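Local coordinates for 30S ribosomal protein S6 (Aquifex aeolicus, PDB 2J5A) that probably binds 16S ribosomal RNA together with protein bS18, as a structural component of the small ribosomal subunit, at residues 45-51 / 64-70. Numbering follows the deposited sequence.
Sequences YEEDWGM and ARYFLVQ
Residues 45-51 and 64-70 belong to the two arms of the β2-β3 hairpin of the ferredoxin-like βαββαβ fold of bS6, pairing edge strand 41-53 with its inner neighbour 63-73. The segment axes lie 4.6 Å apart at 174°, hence antiparallel. Glu47 and Leu68 fix the register as a hydrogen-bonded pair (Glu47 N to Leu68 O 2.8 Å, Leu68 N to Glu47 O 2.9 Å). Gln70 N likewise donates to Tyr45 O at 2.9 Å, whereas the return bond, Tyr45 N to Gln70 O, is weak at 3.4 Å. Beyond the non-hydrogen-bonded pair Asp48-Phe67 comes a beta bulge: Trp49 and Gly50 together oppose Tyr66 (Trp49 N to Tyr66 O 2.9 Å; Tyr66 N to Gly50 O 3.1 Å). Gly50 has phi/psi 61/-163, and its positive phi favours glycine; the next pair, Met51-Arg65, is non-hydrogen-bonded. Asp48 (chi1 t) receives Arg65 NE on OD1 and Arg65 NH2 on OD2, both at 2.9 Å, a bidentate salt bridge, while Asp48 OD1 also accepts Gly50 N at 2.8 Å in an Asx turn. From helix 22-38, Lys26 also pairs with Asp48, and Glu22 with Arg65. On the face carrying Tyr45, Glu47 and Leu68, Glu47 OE2 accepts Tyr45 OH in a very short bond (2.4 Å), and Leu68 CD2 lies 4.2 Å from Tyr45 CD2; Trp49, its CB pointing sideways, reaches Glu47 OE1 through NE1 (2.9 Å). This chemistry is consistent with the Asp48 carboxylate bracing the bulge, across the strands through Arg65 and within its own through Gly50 N.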
loop_
_atom_site.group_PDB
_atom_site.type_symbol
_atom_site.label_atom_id
_atom_site.label_comp_id
_atom_site.label_asym_id
_atom_site.label_seq_id
_atom_site.Cartn_x
_atom_site.Cartn_y
_atom_site.Cartn_z
ATOM N N TYR A 45 -4.364 8.623 5.232
ATOM C CA TYR A 45 -4.322 9.242 3.927
ATOM C C TYR A 45 -4.241 8.177 2.845
ATOM O O TYR A 45 -3.782 7.052 3.094
ATOM C CB TYR A 45 -3.112 10.171 3.847
ATOM C CG TYR A 45 -3.005 10.928 2.558
ATOM C CD1 TYR A 45 -3.860 11.986 2.275
ATOM C CD2 TYR A 45 -2.073 10.569 1.606
ATOM C CE1 TYR A 45 -3.761 12.679 1.089
ATOM C CE2 TYR A 45 -1.964 11.255 0.421
ATOM C CZ TYR A 45 -2.801 12.308 0.168
ATOM O OH TYR A 45 -2.671 12.985 -1.022
ATOM N N GLU A 46 -4.710 8.534 1.655
ATOM C CA GLU A 46 -4.731 7.625 0.536
ATOM C C GLU A 46 -4.808 8.373 -0.777
ATOM O O GLU A 46 -5.450 9.413 -0.854
ATOM C CB GLU A 46 -5.888 6.624 0.677
ATOM C CG GLU A 46 -7.299 7.162 0.447
ATOM C CD GLU A 46 -8.372 6.161 0.888
ATOM O OE1 GLU A 46 -8.681 6.112 2.094
ATOM O OE2 GLU A 46 -8.885 5.401 0.040
ATOM N N GLU A 47 -4.120 7.838 -1.791
ATOM C CA GLU A 47 -4.113 8.363 -3.158
ATOM C C GLU A 47 -4.301 7.185 -4.136
ATOM O O GLU A 47 -3.700 6.109 -3.963
ATOM C CB GLU A 47 -2.772 9.071 -3.461
ATOM C CG GLU A 47 -2.713 10.549 -3.067
ATOM C CD GLU A 47 -1.313 11.149 -3.046
ATOM O OE1 GLU A 47 -0.296 10.441 -3.281
ATOM O OE2 GLU A 47 -1.221 12.367 -2.766
ATOM N N ASP A 48 -5.118 7.414 -5.162
ATOM C CA ASP A 48 -5.216 6.538 -6.304
ATOM C C ASP A 48 -4.448 7.201 -7.424
ATOM O O ASP A 48 -4.746 8.321 -7.794
ATOM C CB ASP A 48 -6.667 6.372 -6.703
ATOM C CG ASP A 48 -6.873 5.329 -7.774
ATOM O OD1 ASP A 48 -5.927 4.986 -8.532
ATOM O OD2 ASP A 48 -8.022 4.863 -7.853
ATOM N N TRP A 49 -3.442 6.519 -7.946
ATOM C CA TRP A 49 -2.591 7.076 -8.978
ATOM C C TRP A 49 -2.962 6.530 -10.344
ATOM O O TRP A 49 -2.320 6.864 -11.331
ATOM C CB TRP A 49 -1.110 6.796 -8.650
ATOM C CG TRP A 49 -0.619 7.766 -7.664
ATOM C CD1 TRP A 49 -0.752 7.695 -6.306
ATOM C CD2 TRP A 49 0.018 9.016 -7.941
ATOM N NE1 TRP A 49 -0.235 8.815 -5.724
ATOM C CE2 TRP A 49 0.250 9.645 -6.701
ATOM C CE3 TRP A 49 0.407 9.671 -9.118
ATOM C CZ2 TRP A 49 0.865 10.882 -6.599
ATOM C CZ3 TRP A 49 1.011 10.902 -9.014
ATOM C CH2 TRP A 49 1.237 11.494 -7.763
ATOM N N GLY A 50 -3.998 5.689 -10.407
ATOM C CA GLY A 50 -4.431 5.133 -11.667
ATOM C C GLY A 50 -3.396 4.293 -12.379
ATOM O O GLY A 50 -2.414 3.830 -11.782
ATOM N N MET A 51 -3.637 4.076 -13.670
ATOM C CA MET A 51 -2.776 3.229 -14.497
ATOM C C MET A 51 -1.506 3.981 -14.840
ATOM O O MET A 51 -1.559 5.149 -15.251
ATOM C CB MET A 51 -3.499 2.805 -15.787
ATOM C CG MET A 51 -4.805 2.050 -15.567
ATOM S SD MET A 51 -4.648 0.574 -14.503
ATOM C CE MET A 51 -3.464 -0.431 -15.394
ATOM N N ALA A 64 0.566 -0.845 -14.757
ATOM C CA ALA A 64 -0.009 -1.347 -13.502
ATOM C C ALA A 64 -0.831 -0.280 -12.797
ATOM O O ALA A 64 -0.644 0.897 -13.040
ATOM C CB ALA A 64 1.104 -1.859 -12.577
ATOM N N ARG A 65 -1.727 -0.705 -11.913
ATOM C CA ARG A 65 -2.536 0.218 -11.128
ATOM C C ARG A 65 -1.881 0.527 -9.759
ATOM O O ARG A 65 -1.711 -0.375 -8.922
ATOM C CB ARG A 65 -3.939 -0.358 -10.920
ATOM C CG ARG A 65 -4.838 0.520 -10.061
ATOM C CD ARG A 65 -5.000 1.921 -10.638
ATOM N NE ARG A 65 -6.197 2.541 -10.093
ATOM C CZ ARG A 65 -7.432 2.325 -10.552
ATOM N NH1 ARG A 65 -7.648 1.521 -11.582
ATOM N NH2 ARG A 65 -8.452 2.935 -9.976
ATOM N N TYR A 66 -1.561 1.804 -9.537
ATOM C CA TYR A 66 -0.856 2.247 -8.350
ATOM C C TYR A 66 -1.776 2.881 -7.350
ATOM O O TYR A 66 -2.524 3.794 -7.688
ATOM C CB TYR A 66 0.238 3.263 -8.704
ATOM C CG TYR A 66 1.547 2.655 -9.167
ATOM C CD1 TYR A 66 1.762 2.376 -10.502
ATOM C CD2 TYR A 66 2.561 2.385 -8.279
ATOM C CE1 TYR A 66 2.954 1.826 -10.949
ATOM C CE2 TYR A 66 3.763 1.844 -8.711
ATOM C CZ TYR A 66 3.945 1.572 -10.055
ATOM O OH TYR A 66 5.119 1.044 -10.507
ATOM N N PHE A 67 -1.691 2.394 -6.110
ATOM C CA PHE A 67 -2.335 3.000 -4.959
ATOM C C PHE A 67 -1.278 3.360 -3.902
ATOM O O PHE A 67 -0.225 2.742 -3.831
ATOM C CB PHE A 67 -3.366 2.054 -4.318
ATOM C CG PHE A 67 -4.523 1.681 -5.212
ATOM C CD1 PHE A 67 -5.582 2.557 -5.402
ATOM C CD2 PHE A 67 -4.583 0.433 -5.816
ATOM C CE1 PHE A 67 -6.631 2.225 -6.188
ATOM C CE2 PHE A 67 -5.661 0.091 -6.613
ATOM C CZ PHE A 67 -6.681 1.000 -6.812
ATOM N N LEU A 68 -1.612 4.329 -3.052
ATOM C CA LEU A 68 -0.756 4.786 -1.955
ATOM C C LEU A 68 -1.616 4.987 -0.728
ATOM O O LEU A 68 -2.682 5.603 -0.822
ATOM C CB LEU A 68 -0.075 6.124 -2.316
ATOM C CG LEU A 68 0.912 6.766 -1.325
ATOM C CD1 LEU A 68 1.878 7.650 -2.089
ATOM C CD2 LEU A 68 0.224 7.549 -0.184
ATOM N N VAL A 69 -1.141 4.481 0.414
ATOM C CA VAL A 69 -1.826 4.667 1.704
ATOM C C VAL A 69 -0.798 5.022 2.809
ATOM O O VAL A 69 0.319 4.484 2.850
ATOM C CB VAL A 69 -2.734 3.433 2.066
ATOM C CG1 VAL A 69 -1.925 2.244 2.490
ATOM C CG2 VAL A 69 -3.773 3.794 3.158
ATOM N N GLN A 70 -1.159 5.985 3.646
ATOM C CA GLN A 70 -0.380 6.302 4.837
ATOM C C GLN A 70 -1.186 5.894 6.044
ATOM O O GLN A 70 -2.437 5.927 6.034
ATOM C CB GLN A 70 -0.014 7.782 4.938
ATOM C CG GLN A 70 0.702 8.338 3.720
ATOM C CD GLN A 70 0.964 9.819 3.851
ATOM O OE1 GLN A 70 0.196 10.532 4.491
ATOM N NE2 GLN A 70 2.067 10.291 3.260
#